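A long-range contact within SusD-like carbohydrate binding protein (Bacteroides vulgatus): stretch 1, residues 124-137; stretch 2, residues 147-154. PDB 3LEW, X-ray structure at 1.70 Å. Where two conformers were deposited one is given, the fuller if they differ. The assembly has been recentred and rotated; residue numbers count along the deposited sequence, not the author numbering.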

ATOM      1  N   LEU A 124      12.815  -2.585   8.951  1.00 13.27           N
ATOM      2  CA  LEU A 124      11.542  -3.331   8.972  1.00 14.33           C
ATOM      3  C   LEU A 124      10.667  -2.832  10.113  1.00 13.93           C
ATOM      4  O   LEU A 124       9.460  -2.634   9.939  1.00 14.17           O
ATOM      5  CB  LEU A 124      11.766  -4.838   9.066  1.00 13.81           C
ATOM      6  CG  LEU A 124      10.507  -5.757   9.006  1.00 15.27           C
ATOM      7  CD1 LEU A 124       9.641  -5.491   7.788  1.00 14.29           C
ATOM      8  CD2 LEU A 124      10.931  -7.210   9.048  1.00 15.06           C
ATOM      9  N   ARG A 125      11.270  -2.627  11.274  1.00 12.61           N
ATOM     10  CA  ARG A 125      10.497  -2.102  12.403  1.00 13.81           C
ATOM     11  C   ARG A 125       9.922  -0.723  12.056  1.00 13.45           C
ATOM     12  O   ARG A 125       8.717  -0.425  12.296  1.00 13.82           O
ATOM     13  CB  ARG A 125      11.326  -2.054  13.665  1.00 14.09           C
ATOM     14  CG  ARG A 125      10.497  -1.725  14.891  1.00 15.65           C
ATOM     15  CD  ARG A 125      11.334  -1.730  16.167  1.00 15.30           C
ATOM     16  NE  ARG A 125      12.149  -0.518  16.332  1.00 14.71           N
ATOM     17  CZ  ARG A 125      13.049  -0.338  17.317  1.00 15.11           C
ATOM     18  NH1 ARG A 125      13.320  -1.299  18.186  1.00 13.87           N
ATOM     19  NH2 ARG A 125      13.722   0.790  17.415  1.00 16.40           N
ATOM     20  N   GLY A 126      10.759   0.141  11.476  1.00 12.97           N
ATOM     21  CA  GLY A 126      10.296   1.452  11.042  1.00 13.70           C
ATOM     22  C   GLY A 126       9.152   1.397  10.042  1.00 14.38           C
ATOM     23  O   GLY A 126       8.187   2.202  10.096  1.00 14.39           O
ATOM     24  N   PHE A 127       9.238   0.460   9.099  1.00 14.36           N
ATOM     25  CA  PHE A 127       8.168   0.232   8.121  1.00 14.27           C
ATOM     26  C   PHE A 127       6.837  -0.145   8.784  1.00 14.05           C
ATOM     27  O   PHE A 127       5.775   0.322   8.347  1.00 14.77           O
ATOM     28  CB  PHE A 127       8.571  -0.862   7.139  1.00 14.06           C
ATOM     29  CG  PHE A 127       7.493  -1.250   6.143  1.00 15.00           C
ATOM     30  CD1 PHE A 127       7.185  -0.435   5.064  1.00 16.69           C
ATOM     31  CD2 PHE A 127       6.823  -2.431   6.251  1.00 18.17           C
ATOM     32  CE1 PHE A 127       6.209  -0.787   4.124  1.00 17.46           C
ATOM     33  CE2 PHE A 127       5.846  -2.768   5.319  1.00 19.34           C
ATOM     34  CZ  PHE A 127       5.571  -1.961   4.260  1.00 16.72           C
ATOM     35  N   LEU A 128       6.910  -0.960   9.833  1.00 14.23           N
ATOM     36  CA  LEU A 128       5.708  -1.417  10.518  1.00 14.04           C
ATOM     37  C   LEU A 128       5.136  -0.277  11.376  1.00 14.19           C
ATOM     38  O   LEU A 128       3.917  -0.079  11.433  1.00 14.36           O
ATOM     39  CB  LEU A 128       5.950  -2.698  11.316  1.00 14.89           C
ATOM     40  CG  LEU A 128       6.267  -3.916  10.416  1.00 15.97           C
ATOM     41  CD1 LEU A 128       6.792  -5.110  11.296  1.00 18.09           C
ATOM     42  CD2 LEU A 128       5.079  -4.266   9.500  1.00 16.16           C
ATOM     43  N   TYR A 129       5.983   0.545  11.975  1.00 13.84           N
ATOM     44  CA  TYR A 129       5.450   1.773  12.664  1.00 14.14           C
ATOM     45  C   TYR A 129       4.854   2.776  11.656  1.00 13.56           C
ATOM     46  O   TYR A 129       3.900   3.499  11.970  1.00 12.99           O
ATOM     47  CB  TYR A 129       6.470   2.419  13.592  1.00 13.74           C
ATOM     48  CG  TYR A 129       6.633   1.653  14.888  1.00 13.57           C
ATOM     49  CD1 TYR A 129       5.554   1.436  15.734  1.00 13.13           C
ATOM     50  CD2 TYR A 129       7.868   1.087  15.244  1.00 12.53           C
ATOM     51  CE1 TYR A 129       5.671   0.688  16.897  1.00 13.27           C
ATOM     52  CE2 TYR A 129       8.005   0.349  16.433  1.00 15.06           C
ATOM     53  CZ  TYR A 129       6.887   0.122  17.239  1.00 14.37           C
ATOM     54  OH  TYR A 129       6.970  -0.634  18.398  1.00 15.01           O
ATOM     55  N   LEU A 130       5.390   2.828  10.426  1.00 13.64           N
ATOM     56  CA  LEU A 130       4.791   3.658   9.374  1.00 13.86           C
ATOM     57  C   LEU A 130       3.375   3.170   9.036  1.00 15.06           C
ATOM     58  O   LEU A 130       2.443   3.954   8.849  1.00 14.08           O
ATOM     59  CB  LEU A 130       5.642   3.684   8.114  1.00 14.14           C
ATOM     60  CG  LEU A 130       5.093   4.407   6.887  1.00 14.74           C
ATOM     61  CD1 LEU A 130       4.843   5.879   7.246  1.00 16.44           C
ATOM     62  CD2 LEU A 130       6.058   4.308   5.695  1.00 16.68           C
ATOM     63  N   HIS A 131       3.199   1.854   8.962  1.00 15.30           N
ATOM     64  CA  HIS A 131       1.865   1.279   8.788  1.00 14.77           C
ATOM     65  C   HIS A 131       0.878   1.729   9.874  1.00 14.52           C
ATOM     66  O   HIS A 131      -0.243   2.207   9.590  1.00 14.37           O
ATOM     67  CB  HIS A 131       1.939  -0.232   8.786  1.00 14.57           C
ATOM     68  CG  HIS A 131       0.590  -0.889   8.724  1.00 15.89           C
ATOM     69  ND1 HIS A 131      -0.236  -0.801   7.617  1.00 20.38           N
ATOM     70  CD2 HIS A 131      -0.069  -1.655   9.628  1.00 19.67           C
ATOM     71  CE1 HIS A 131      -1.366  -1.454   7.859  1.00 20.13           C
ATOM     72  NE2 HIS A 131      -1.282  -1.999   9.066  1.00 16.92           N
ATOM     73  N   LEU A 132       1.316   1.619  11.128  1.00 14.12           N
ATOM     74  CA  LEU A 132       0.477   2.006  12.253  1.00 14.20           C
ATOM     75  C   LEU A 132       0.160   3.493  12.189  1.00 14.01           C
ATOM     76  O   LEU A 132      -1.036   3.885  12.270  1.00 13.57           O
ATOM     77  CB  LEU A 132       1.132   1.604  13.581  1.00 14.13           C
ATOM     78  CG  LEU A 132       1.190   0.092  13.845  1.00 15.74           C
ATOM     79  CD1 LEU A 132       2.215  -0.275  14.989  1.00 14.01           C
ATOM     80  CD2 LEU A 132      -0.188  -0.494  14.166  1.00 16.57           C
ATOM     81  N   ALA A 133       1.181   4.336  11.986  1.00 13.32           N
ATOM     82  CA  ALA A 133       0.996   5.778  11.976  1.00 13.60           C
ATOM     83  C   ALA A 133       0.052   6.254  10.871  1.00 13.59           C
ATOM     84  O   ALA A 133      -0.740   7.155  11.073  1.00 15.40           O
ATOM     85  CB  ALA A 133       2.346   6.486  11.814  1.00 13.32           C
ATOM     86  N   SER A 134       0.172   5.643   9.698  1.00 14.15           N
ATOM     87  CA  SER A 134      -0.564   6.103   8.506  1.00 14.87           C
ATOM     88  C   SER A 134      -1.990   5.605   8.400  1.00 15.23           C
ATOM     89  O   SER A 134      -2.748   6.164   7.595  1.00 16.17           O
ATOM     90  CB  SER A 134       0.217   5.753   7.224  1.00 15.16           C
ATOM     91  OG  SER A 134       0.409   4.354   7.049  1.00 16.90           O
ATOM     92  N   CYS A 135      -2.381   4.563   9.147  1.00 14.65           N
ATOM     93  CA  CYS A 135      -3.687   3.903   9.066  0.50 14.62           C
ATOM     94  C   CYS A 135      -4.571   4.013  10.327  1.00 14.87           C
ATOM     95  O   CYS A 135      -5.759   3.835  10.253  1.00 14.77           O
ATOM     96  CB  CYS A 135      -3.474   2.406   8.831  0.50 14.34           C
ATOM     97  SG  CYS A 135      -2.838   1.997   7.198  0.50 15.25           S
ATOM     98  N   TYR A 136      -3.959   4.206  11.499  1.00 13.52           N
ATOM     99  CA  TYR A 136      -4.675   4.145  12.791  1.00 13.16           C
ATOM    100  C   TYR A 136      -5.022   5.503  13.423  1.00 13.87           C
ATOM    101  O   TYR A 136      -5.573   5.566  14.553  1.00 13.42           O
ATOM    102  CB  TYR A 136      -3.867   3.299  13.801  1.00 12.49           C
ATOM    103  CG  TYR A 136      -3.905   1.814  13.536  1.00 12.46           C
ATOM    104  CD1 TYR A 136      -3.230   1.241  12.437  1.00 12.41           C
ATOM    105  CD2 TYR A 136      -4.688   0.986  14.310  1.00 13.00           C
ATOM    106  CE1 TYR A 136      -3.273  -0.146  12.154  1.00 12.31           C
ATOM    107  CE2 TYR A 136      -4.753  -0.381  14.037  1.00 14.49           C
ATOM    108  CZ  TYR A 136      -4.051  -0.933  12.943  1.00 12.21           C
ATOM    109  OH  TYR A 136      -4.133  -2.252  12.746  1.00 14.36           O
ATOM    110  N   SER A 137      -4.706   6.580  12.714  1.00 14.20           N
ATOM    111  CA  SER A 137      -5.008   7.926  13.165  1.00 14.66           C
ATOM    112  C   SER A 137      -5.278   8.786  11.925  1.00 13.53           C
ATOM    113  O   SER A 137      -4.798   8.499  10.818  1.00 12.70           O
ATOM    114  CB  SER A 137      -3.819   8.538  13.881  1.00 15.61           C
ATOM    115  OG  SER A 137      -3.297   7.765  14.965  1.00 16.88           O
ATOM    116  N   VAL A 147      -4.400   9.779  19.675  1.00 13.08           N
ATOM    117  CA  VAL A 147      -3.951   8.439  19.952  1.00 13.88           C
ATOM    118  C   VAL A 147      -3.636   7.681  18.663  1.00 13.62           C
ATOM    119  O   VAL A 147      -4.327   7.840  17.649  1.00 15.11           O
ATOM    120  CB  VAL A 147      -5.011   7.679  20.764  1.00 14.16           C
ATOM    121  CG1 VAL A 147      -6.264   7.419  19.902  1.00 13.20           C
ATOM    122  CG2 VAL A 147      -4.414   6.410  21.338  1.00 14.58           C
ATOM    123  N   CYS A 148      -2.621   6.830  18.704  1.00 13.36           N
ATOM    124  CA  CYS A 148      -2.285   5.967  17.568  1.00 13.11           C
ATOM    125  C   CYS A 148      -2.129   4.509  18.037  1.00 14.33           C
ATOM    126  O   CYS A 148      -3.066   3.723  17.909  1.00 14.44           O
ATOM    127  CB  CYS A 148      -1.057   6.490  16.859  1.00 12.58           C
ATOM    128  SG  CYS A 148      -0.608   5.530  15.393  1.00 14.76           S
ATOM    129  N   ALA A 149      -0.983   4.161  18.626  1.00 13.42           N
ATOM    130  CA  ALA A 149      -0.684   2.755  18.940  1.00 14.17           C
ATOM    131  C   ALA A 149       0.510   2.712  19.904  1.00 13.70           C
ATOM    132  O   ALA A 149       1.290   3.648  19.947  1.00 14.16           O
ATOM    133  CB  ALA A 149      -0.381   1.958  17.628  1.00 13.97           C
ATOM    134  N   PRO A 150       0.640   1.632  20.668  1.00 13.42           N
ATOM    135  CA  PRO A 150       1.789   1.487  21.577  1.00 13.07           C
ATOM    136  C   PRO A 150       3.081   1.256  20.815  1.00 13.53           C
ATOM    137  O   PRO A 150       3.066   0.625  19.738  1.00 13.41           O
ATOM    138  CB  PRO A 150       1.428   0.261  22.430  1.00 13.93           C
ATOM    139  CG  PRO A 150       0.118  -0.249  21.930  1.00 16.04           C
ATOM    140  CD  PRO A 150      -0.358   0.545  20.797  1.00 14.10           C
ATOM    141  N   ILE A 151       4.174   1.759  21.369  1.00 12.54           N
ATOM    142  CA  ILE A 151       5.502   1.595  20.781  1.00 12.61           C
ATOM    143  C   ILE A 151       6.315   0.694  21.657  1.00 13.32           C
ATOM    144  O   ILE A 151       6.483   0.981  22.840  1.00 12.54           O
ATOM    145  CB  ILE A 151       6.221   2.958  20.649  1.00 12.96           C
ATOM    146  CG1 ILE A 151       5.456   3.840  19.671  1.00 13.99           C
ATOM    147  CG2 ILE A 151       7.673   2.760  20.179  1.00 13.76           C
ATOM    148  CD1 ILE A 151       6.011   5.252  19.508  1.00 12.70           C
ATOM    149  N   TYR A 152       6.810  -0.407  21.088  1.00 13.99           N
ATOM    150  CA  TYR A 152       7.752  -1.284  21.777  1.00 14.15           C
ATOM    151  C   TYR A 152       9.061  -1.315  21.028  1.00 15.88           C
ATOM    152  O   TYR A 152       9.088  -1.476  19.772  1.00 15.43           O
ATOM    153  CB  TYR A 152       7.222  -2.730  21.856  1.00 15.34           C
ATOM    154  CG  TYR A 152       5.886  -2.816  22.504  1.00 16.33           C
ATOM    155  CD1 TYR A 152       5.761  -2.722  23.861  1.00 16.41           C
ATOM    156  CD2 TYR A 152       4.718  -2.934  21.739  1.00 20.30           C
ATOM    157  CE1 TYR A 152       4.502  -2.765  24.478  1.00 19.74           C
ATOM    158  CE2 TYR A 152       3.484  -2.991  22.339  1.00 20.15           C
ATOM    159  CZ  TYR A 152       3.375  -2.887  23.697  1.00 19.71           C
ATOM    160  OH  TYR A 152       2.131  -2.917  24.304  1.00 21.09           O
ATOM    161  N   THR A 153      10.140  -1.179  21.792  1.00 18.20           N
ATOM    162  CA  THR A 153      11.494  -1.208  21.247  1.00 21.09           C
ATOM    163  C   THR A 153      12.366  -2.275  21.913  1.00 23.64           C
ATOM    164  O   THR A 153      13.566  -2.352  21.630  1.00 25.01           O
ATOM    165  CB  THR A 153      12.162   0.183  21.325  1.00 20.90           C
ATOM    166  OG1 THR A 153      12.327   0.578  22.706  1.00 24.35           O
ATOM    167  CG2 THR A 153      11.359   1.204  20.575  1.00 23.13           C
ATOM    168  N   GLN A 154      11.757  -3.091  22.770  1.00 26.57           N
ATOM    169  CA  GLN A 154      12.401  -4.254  23.414  1.00 31.22           C
ATOM    170  C   GLN A 154      11.510  -5.479  23.178  1.00 33.82           C
ATOM    171  O   GLN A 154      10.270  -5.316  23.074  1.00 35.11           O
ATOM    172  CB  GLN A 154      12.514  -4.046  24.932  1.00 30.13           C
TER
HETATM  173  O   HOH W   1      15.739  -1.254  19.828  1.00 38.69           O
HETATM  174  O   HOH W   2      -5.622   4.303  17.005  1.00 13.48           O

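Stretch 1 is helical over residues 124 to 135, in a helix that begins earlier in the chain, and ends with Tyr136 and Ser137. Stretch 2 runs back along the helix at 150° to it, measured between the helix and the weakly bonded strand near 147-149. The sequence order is therefore reversed across the contact: Arg125 lies near Thr153, Tyr129 near Ile151, Leu132 near Ala149 and Ser137 near Cys148. The gap narrows along the way. CA of Arg125 is 8.9 Å from CA of Thr153, whereas CA of Ser137 is 5.5 Å from CA of Cys148. Long side chains span the wide end and short ones suffice at the narrow end.

Leu124 does not reach stretch 2. Arg125 does, with an extended chain (chi1 and chi2 both t) that turns at chi3 (p). Its NH1 comes to 3.6 Å from CA of Thr153, and CG2 of Thr153 lies over one face of the guanidinium. Water 1 joins the same two residues. It accepts from NH1 of Arg125 at 2.9 Å and donates to O of Thr153 at 3.0 Å. The guanidinium nitrogens also have hydrogen-bond partners elsewhere in the structure.

Gly126, Phe127 and Leu128 make no contact. One turn after Arg125, Tyr129 points toward stretch 2 and has the largest covered area of the helix residues, 75 Å². Its OH donates a hydrogen bond to O of Tyr152 at 2.7 Å. This ties the helix to the backbone of stretch 2, so the bond does not depend on the side chain of Tyr152. O of Pro150 lies at the ring edge, 3.9 Å from CE1 of Tyr129. An apolar contact joins CZ of Tyr129 to CG2 of Ile151 at 4.0 Å. The phenol thus meets both polar backbone and aliphatic side chain.

Leu130 and His131 are out of reach. Leu132 returns to the contact. Its CD2 packs against CB of Ala149 at 4.2 Å, an apolar contact between two side chains that both point toward the opposite stretch. The backbone of the helix is approached here too: SG of Cys148 is 3.6 Å from O of Leu132 and 3.8 Å from CA of Ala133. The CB of Ala133 points away, which leaves its CA to meet the sulfur. Ser134 also points away, and its OG donates to O of Leu130 at 2.7 Å within the helix.

Tyr136 starts toward stretch 2, but the end of its side chain leads away. The near part makes the contact, with CB of Tyr136 4.3 Å from SG of Cys148. Water 2 bridges the backbones, donating to O of Tyr136 and to O of Cys148, each at 2.8 Å. Ser137 closes the contact. Its OG donates to O of Val147 at 2.9 Å and lies 3.2 Å from CB of Cys148. Cys148 is thus touched by Leu132, Ala133, Tyr136 and Ser137.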